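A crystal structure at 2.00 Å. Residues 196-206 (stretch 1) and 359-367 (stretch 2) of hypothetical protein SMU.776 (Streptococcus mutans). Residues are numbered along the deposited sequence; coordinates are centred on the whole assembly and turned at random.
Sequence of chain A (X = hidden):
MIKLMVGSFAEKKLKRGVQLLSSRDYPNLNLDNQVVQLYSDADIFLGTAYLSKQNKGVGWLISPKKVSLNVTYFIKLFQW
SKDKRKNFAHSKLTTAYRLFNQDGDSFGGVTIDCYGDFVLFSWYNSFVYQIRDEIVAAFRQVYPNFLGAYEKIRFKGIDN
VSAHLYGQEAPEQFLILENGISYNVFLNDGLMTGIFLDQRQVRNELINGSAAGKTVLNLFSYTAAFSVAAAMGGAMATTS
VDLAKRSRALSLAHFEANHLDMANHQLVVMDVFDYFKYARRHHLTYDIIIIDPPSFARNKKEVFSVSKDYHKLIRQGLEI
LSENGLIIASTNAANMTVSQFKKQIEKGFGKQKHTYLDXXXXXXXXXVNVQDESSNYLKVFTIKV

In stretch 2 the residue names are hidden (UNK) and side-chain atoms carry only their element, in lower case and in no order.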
ATOM      1  N   PHE A 196       1.495  -5.367  -4.797  1.00 14.80           N
ATOM      2  CA  PHE A 196       1.444  -4.181  -3.953  1.00 14.65           C
ATOM      3  C   PHE A 196       2.859  -3.647  -3.963  1.00 14.06           C
ATOM      4  O   PHE A 196       3.761  -4.210  -3.341  1.00 15.66           O
ATOM      5  CB  PHE A 196       0.979  -4.531  -2.539  1.00 16.59           C
ATOM      6  CG  PHE A 196      -0.518  -4.650  -2.422  1.00 17.01           C
ATOM      7  CD1 PHE A 196      -1.306  -3.511  -2.261  1.00 16.46           C
ATOM      8  CD2 PHE A 196      -1.140  -5.882  -2.558  1.00 15.67           C
ATOM      9  CE1 PHE A 196      -2.698  -3.598  -2.244  1.00 16.51           C
ATOM     10  CE2 PHE A 196      -2.532  -5.984  -2.545  1.00 17.65           C
ATOM     11  CZ  PHE A 196      -3.311  -4.835  -2.388  1.00 16.76           C
ATOM     12  N   LEU A 197       3.048  -2.562  -4.701  1.00 12.33           N
ATOM     13  CA  LEU A 197       4.359  -1.960  -4.857  1.00 12.61           C
ATOM     14  C   LEU A 197       5.003  -1.497  -3.566  1.00 12.02           C
ATOM     15  O   LEU A 197       6.231  -1.461  -3.472  1.00 11.56           O
ATOM     16  CB  LEU A 197       4.280  -0.785  -5.848  1.00 11.18           C
ATOM     17  CG  LEU A 197       3.816  -1.126  -7.277  1.00 12.55           C
ATOM     18  CD1 LEU A 197       3.771   0.146  -8.113  1.00 12.26           C
ATOM     19  CD2 LEU A 197       4.763  -2.129  -7.917  1.00  8.29           C
ATOM     20  N   ASP A 198       4.197  -1.142  -2.569  1.00 10.81           N
ATOM     21  CA  ASP A 198       4.774  -0.677  -1.312  1.00 12.76           C
ATOM     22  C   ASP A 198       5.603  -1.726  -0.571  1.00 12.69           C
ATOM     23  O   ASP A 198       6.382  -1.387   0.310  1.00 15.19           O
ATOM     24  CB  ASP A 198       3.691  -0.099  -0.381  1.00 13.51           C
ATOM     25  CG  ASP A 198       2.510  -1.036  -0.182  1.00 14.27           C
ATOM     26  OD1 ASP A 198       2.720  -2.245   0.014  1.00  9.27           O
ATOM     27  OD2 ASP A 198       1.359  -0.542  -0.211  1.00 18.95           O
ATOM     28  N   GLN A 199       5.463  -2.997  -0.930  1.00 11.76           N
ATOM     29  CA  GLN A 199       6.246  -4.043  -0.260  1.00 12.57           C
ATOM     30  C   GLN A 199       7.539  -4.404  -0.998  1.00 12.08           C
ATOM     31  O   GLN A 199       8.162  -5.449  -0.730  1.00 13.88           O
ATOM     32  CB  GLN A 199       5.379  -5.290  -0.081  1.00 11.87           C
ATOM     33  CG  GLN A 199       4.087  -4.974   0.648  1.00 11.34           C
ATOM     34  CD  GLN A 199       3.182  -6.168   0.820  1.00 14.90           C
ATOM     35  OE1 GLN A 199       2.781  -6.808  -0.158  1.00 14.86           O
ATOM     36  NE2 GLN A 199       2.837  -6.474   2.074  1.00 11.50           N
ATOM     37  N   ARG A 200       7.950  -3.525  -1.906  1.00 11.17           N
ATOM     38  CA  ARG A 200       9.152  -3.744  -2.715  1.00  9.04           C
ATOM     39  C   ARG A 200      10.420  -4.041  -1.934  1.00  8.69           C
ATOM     40  O   ARG A 200      11.215  -4.885  -2.332  1.00  9.89           O
ATOM     41  CB  ARG A 200       9.420  -2.531  -3.604  1.00  8.10           C
ATOM     42  CG  ARG A 200      10.729  -2.628  -4.392  1.00  6.69           C
ATOM     43  CD  ARG A 200      10.876  -1.473  -5.374  1.00  5.65           C
ATOM     44  NE  ARG A 200      11.033  -0.202  -4.681  1.00  8.76           N
ATOM     45  CZ  ARG A 200      10.075   0.706  -4.506  1.00  6.68           C
ATOM     46  NH1 ARG A 200       8.856   0.511  -4.979  1.00  6.71           N
ATOM     47  NH2 ARG A 200      10.352   1.816  -3.841  1.00 10.14           N
ATOM     48  N   GLN A 201      10.629  -3.335  -0.833  1.00  9.85           N
ATOM     49  CA  GLN A 201      11.852  -3.546  -0.075  1.00 11.25           C
ATOM     50  C   GLN A 201      11.809  -4.842   0.729  1.00 11.41           C
ATOM     51  O   GLN A 201      12.848  -5.394   1.068  1.00 13.01           O
ATOM     52  CB  GLN A 201      12.131  -2.316   0.801  1.00  9.82           C
ATOM     53  CG  GLN A 201      12.140  -1.031  -0.049  1.00 11.53           C
ATOM     54  CD  GLN A 201      12.570   0.207   0.706  1.00 12.25           C
ATOM     55  OE1 GLN A 201      12.595   0.229   1.937  1.00 12.28           O
ATOM     56  NE2 GLN A 201      12.892   1.261  -0.034  1.00 11.77           N
ATOM     57  N   VAL A 202      10.611  -5.346   1.011  1.00 12.45           N
ATOM     58  CA  VAL A 202      10.490  -6.603   1.744  1.00 13.67           C
ATOM     59  C   VAL A 202      10.829  -7.714   0.753  1.00 12.84           C
ATOM     60  O   VAL A 202      11.529  -8.676   1.093  1.00 11.37           O
ATOM     61  CB  VAL A 202       9.058  -6.828   2.288  1.00 14.01           C
ATOM     62  CG1 VAL A 202       9.021  -8.112   3.100  1.00 14.98           C
ATOM     63  CG2 VAL A 202       8.628  -5.652   3.159  1.00 14.16           C
ATOM     64  N   ARG A 203      10.323  -7.584  -0.476  1.00 12.98           N
ATOM     65  CA  ARG A 203      10.616  -8.565  -1.514  1.00 13.09           C
ATOM     66  C   ARG A 203      12.107  -8.511  -1.847  1.00 13.42           C
ATOM     67  O   ARG A 203      12.703  -9.533  -2.174  1.00 13.54           O
ATOM     68  CB  ARG A 203       9.777  -8.311  -2.770  1.00 12.91           C
ATOM     69  CG  ARG A 203       8.320  -8.748  -2.629  1.00 12.80           C
ATOM     70  CD  ARG A 203       7.555  -8.652  -3.942  1.00 12.50           C
ATOM     71  NE  ARG A 203       7.359  -7.262  -4.365  1.00 13.71           N
ATOM     72  CZ  ARG A 203       6.332  -6.505  -3.994  1.00 13.99           C
ATOM     73  NH1 ARG A 203       5.395  -6.997  -3.194  1.00 11.88           N
ATOM     74  NH2 ARG A 203       6.246  -5.253  -4.420  1.00 15.25           N
ATOM     75  N   ASN A 204      12.714  -7.328  -1.766  1.00 12.16           N
ATOM     76  CA  ASN A 204      14.147  -7.200  -2.036  1.00 12.74           C
ATOM     77  C   ASN A 204      14.961  -8.046  -1.050  1.00 11.37           C
ATOM     78  O   ASN A 204      15.959  -8.667  -1.424  1.00  9.00           O
ATOM     79  CB  ASN A 204      14.600  -5.733  -1.930  1.00 13.27           C
ATOM     80  CG  ASN A 204      16.054  -5.539  -2.340  1.00 14.48           C
ATOM     81  OD1 ASN A 204      16.447  -5.864  -3.473  1.00 13.97           O
ATOM     82  ND2 ASN A 204      16.860  -5.004  -1.427  1.00 14.92           N
ATOM     83  N   GLU A 205      14.544  -8.045   0.216  1.00 12.42           N
ATOM     84  CA  GLU A 205      15.242  -8.808   1.255  1.00 14.23           C
ATOM     85  C   GLU A 205      15.191 -10.299   0.954  1.00 13.70           C
ATOM     86  O   GLU A 205      16.169 -11.024   1.162  1.00 15.68           O
ATOM     87  CB  GLU A 205      14.604  -8.562   2.627  1.00 14.89           C
ATOM     88  CG  GLU A 205      14.711  -7.127   3.112  1.00 18.53           C
ATOM     89  CD  GLU A 205      16.129  -6.744   3.467  1.00 20.97           C
ATOM     90  OE1 GLU A 205      16.649  -7.283   4.469  1.00 23.81           O
ATOM     91  OE2 GLU A 205      16.730  -5.917   2.748  1.00 20.87           O
ATOM     92  N   LEU A 206      14.040 -10.752   0.476  1.00 12.37           N
ATOM     93  CA  LEU A 206      13.834 -12.156   0.151  1.00 10.17           C
ATOM     94  C   LEU A 206      14.673 -12.552  -1.059  1.00 10.48           C
ATOM     95  O   LEU A 206      15.327 -13.601  -1.069  1.00  8.12           O
ATOM     96  CB  LEU A 206      12.339 -12.394  -0.115  1.00  9.43           C
ATOM     97  CG  LEU A 206      11.468 -12.341   1.149  1.00  8.90           C
ATOM     98  CD1 LEU A 206       9.990 -12.163   0.819  1.00  8.52           C
ATOM     99  CD2 LEU A 206      11.686 -13.643   1.930  1.00  7.34           C
ATOM    100  N   UNK A 359      11.852  -3.622  11.519  1.00 17.89           N
ATOM    101  CA  UNK A 359      10.547  -3.038  11.206  1.00 18.36           C
ATOM    102  C   UNK A 359      10.768  -2.237   9.931  1.00 18.76           C
ATOM    103  O   UNK A 359      11.641  -1.374   9.877  1.00 19.56           O
ATOM    104  c   UNK A 359      10.044  -2.098  12.312  1.00 18.12           C
ATOM    105  c   UNK A 359       8.522  -0.293  13.145  1.00 17.41           C
ATOM    106  c   UNK A 359       7.647  -1.967  11.518  1.00 18.03           C
ATOM    107  c   UNK A 359       8.875  -1.163  11.950  1.00 18.52           C
ATOM    108  N   UNK A 360      10.004  -2.547   8.892  1.00 18.20           N
ATOM    109  CA  UNK A 360      10.121  -1.823   7.632  1.00 17.72           C
ATOM    110  C   UNK A 360       8.765  -1.195   7.381  1.00 16.14           C
ATOM    111  O   UNK A 360       7.730  -1.766   7.726  1.00 18.17           O
ATOM    112  c   UNK A 360      11.746  -3.577   6.668  1.00 20.16           C
ATOM    113  n   UNK A 360      11.747  -5.909   6.000  1.00 20.80           N
ATOM    114  c   UNK A 360      10.463  -2.778   6.478  1.00 18.69           C
ATOM    115  o   UNK A 360      12.239  -4.359   4.449  1.00 21.85           O
ATOM    116  c   UNK A 360      11.934  -4.652   5.606  1.00 21.54           C
ATOM    117  N   UNK A 361       8.759  -0.008   6.798  1.00 15.23           N
ATOM    118  CA  UNK A 361       7.501   0.651   6.497  1.00 14.08           C
ATOM    119  C   UNK A 361       7.539   1.135   5.055  1.00 13.06           C
ATOM    120  O   UNK A 361       8.307   0.603   4.252  1.00 13.94           O
ATOM    121  n   UNK A 361       7.168   2.869  10.764  1.00  8.41           N
ATOM    122  c   UNK A 361       7.158   1.281   8.941  1.00 10.13           C
ATOM    123  o   UNK A 361       5.195   2.354   9.817  1.00 11.14           O
ATOM    124  c   UNK A 361       6.423   2.218   9.881  1.00  9.97           C
ATOM    125  c   UNK A 361       7.236   1.789   7.490  1.00 12.32           C
ATOM    126  N   UNK A 362       6.729   2.127   4.718  1.00 12.48           N
ATOM    127  CA  UNK A 362       6.672   2.590   3.333  1.00 12.75           C
ATOM    128  C   UNK A 362       7.989   3.041   2.732  1.00 13.89           C
ATOM    129  O   UNK A 362       8.792   3.724   3.378  1.00 13.66           O
ATOM    130  c   UNK A 362       5.642   3.717   3.182  1.00  9.12           C
ATOM    131  c   UNK A 362       3.348   4.612   3.289  1.00  2.80           C
ATOM    132  c   UNK A 362       3.690   2.288   2.427  1.00  5.77           C
ATOM    133  c   UNK A 362       4.170   3.358   3.420  1.00  8.77           C
ATOM    134  N   UNK A 363       8.236   2.640   1.475  1.00 14.44           N
ATOM    135  CA  UNK A 363       9.453   3.002   0.747  1.00 13.80           C
ATOM    136  C   UNK A 363       9.294   4.450   0.261  1.00 14.16           C
ATOM    137  O   UNK A 363       8.170   4.958   0.171  1.00 13.85           O
ATOM    138  c   UNK A 363       7.480   1.601   0.751  1.00 14.58           C
ATOM    139  c   UNK A 363       9.503   1.956  -0.366  1.00 13.70           C
ATOM    140  c   UNK A 363       8.057   1.703  -0.638  1.00 15.82           C
ATOM    141  N   UNK A 364      10.413   5.112  -0.037  1.00 14.45           N
ATOM    142  CA  UNK A 364      10.416   6.521  -0.444  1.00 16.06           C
ATOM    143  C   UNK A 364       9.440   6.984  -1.526  1.00 15.91           C
ATOM    144  O   UNK A 364       9.026   8.158  -1.526  1.00 15.60           O
ATOM    145  c   UNK A 364      11.828   6.929  -0.854  1.00 17.63           C
ATOM    146  o   UNK A 364      12.221   6.215  -2.008  1.00 20.03           O
ATOM    147  N   UNK A 365       9.080   6.099  -2.451  1.00 14.84           N
ATOM    148  CA  UNK A 365       8.144   6.490  -3.502  1.00 15.40           C
ATOM    149  C   UNK A 365       6.734   6.614  -2.946  1.00 15.60           C
ATOM    150  O   UNK A 365       5.926   7.389  -3.452  1.00 16.30           O
ATOM    151  o   UNK A 365       8.515   3.661  -3.251  1.00 15.08           O
ATOM    152  c   UNK A 365       7.993   4.077  -4.303  1.00 15.18           C
ATOM    153  o   UNK A 365       7.329   3.347  -5.076  1.00 13.84           O
ATOM    154  c   UNK A 365       8.198   5.522  -4.694  1.00 14.53           C
ATOM    155  N   UNK A 366       6.427   5.844  -1.910  1.00 16.38           N
ATOM    156  CA  UNK A 366       5.121   5.961  -1.268  1.00 15.67           C
ATOM    157  C   UNK A 366       5.378   7.019  -0.196  1.00 17.13           C
ATOM    158  O   UNK A 366       5.370   6.732   1.005  1.00 18.67           O
ATOM    159  c   UNK A 366       4.114   3.650  -1.630  1.00 12.21           C
ATOM    160  c   UNK A 366       4.373   2.079  -3.462  1.00  7.82           C
ATOM    161  c   UNK A 366       2.996   1.861  -3.474  1.00 10.50           C
ATOM    162  c   UNK A 366       2.180   2.536  -2.568  1.00 10.49           C
ATOM    163  c   UNK A 366       4.710   4.623  -0.642  1.00 14.74           C
ATOM    164  c   UNK A 366       4.922   2.972  -2.540  1.00 11.55           C
ATOM    165  c   UNK A 366       2.741   3.425  -1.653  1.00 12.05           C
ATOM    166  N   UNK A 367       5.643   8.241  -0.660  1.00 15.93           N
ATOM    167  CA  UNK A 367       5.964   9.375   0.202  1.00 16.05           C
ATOM    168  C   UNK A 367       5.033   9.567   1.380  1.00 16.89           C
ATOM    169  O   UNK A 367       3.805   9.554   1.251  1.00 16.15           O
ATOM    170  c   UNK A 367       6.031  10.670  -0.625  1.00 14.45           C
TER
HETATM  171  O   HOH W   1      13.012   3.987   0.606  1.00 24.94           O
HETATM  172  O   HOH W   2      10.260  -1.203   3.584  1.00 38.62           O

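Position 359 carries four side-chain carbons, forked at the second. It lies in a strand, out of reach of stretch 1. The fork identifies Leu-359.

Position 360 has three carbons in a row, the third carrying one oxygen and one nitrogen. Its CB points toward stretch 1. The side chain reaches onto the helix, and its end touches Gln-201, Val-202 and Glu-205. This is a glutamine amide: Gln-360. Gln-360 OE1 comes 3.6 Å from Gln-201 O, 4.0 Å from Val-202 CG2 and 3.9 Å from Glu-205 CG.

Position 361 shows the same pattern, three carbons ending in one oxygen and one nitrogen. Its CB points away from stretch 1. It is Gln-361. Its backbone still takes part, because water 2 donates to Gln-361 O (2.7 Å) and to Gln-201 OE1 (3.2 Å).

Position 362 has four carbons forked at the second. Its CB points sideways, but the end of the side chain comes nearer and touches Asp-198. It is Leu-362, with Leu-362 CD2 3.7 Å from Asp-198 CB.

Position 363 has three carbons that close a ring onto the backbone N. The ring touches Asp-198, Arg-200 and Gln-201. Only proline closes such a ring: Pro-363. Pro-363 CD sits 3.2 Å from Asp-198 O. Pro-363 CB lies 3.5 Å from Gln-201 NE2 and 3.6 Å from Arg-200 NH2.

Position 364 has one carbon and then one oxygen. Its side chain stays clear of stretch 1. The atoms fit Ser-364. Water 1 accepts from both Ser-364 N (2.9 Å) and Gln-201 NE2 (2.8 Å).

Position 365 has two carbons, the second carrying two oxygens. This short carboxylate meets the edge of the Arg-200 guanidinium and is Asp-365. Arg-200 NH2 donates to Asp-365 OD1 at 2.7 Å, and Arg-200 NH1 donates to Asp-365 OD2 at 3.2 Å.

Position 366 has one carbon and then a ring of six carbons, with no oxygen. The ring packs against Leu-197 and turns one face to Asp-198. It is Phe-366. Asp-198 CB stands 3.6 Å from the centroid of the Phe-366 ring, almost on the ring normal, in a CH-pi contact. Leu-197 CB is 3.7 Å from Phe-366 CE2.

Position 367 has a single side-chain carbon, out of reach of stretch 1. It is Ala-367.

A type I turn from Pro-363 to Phe-366, with Phe-366 N hydrogen-bonded to Pro-363 O at 2.9 Å, brings proline, carboxylate and aromatic ring to stretch 1. The two-pronged salt bridge supplies the direct polar link. Ring packing supports it, and two waters tie the Gln-201 amide to the backbone of stretch 2.

Stretch 2 (359-367) LQQLPSDFA
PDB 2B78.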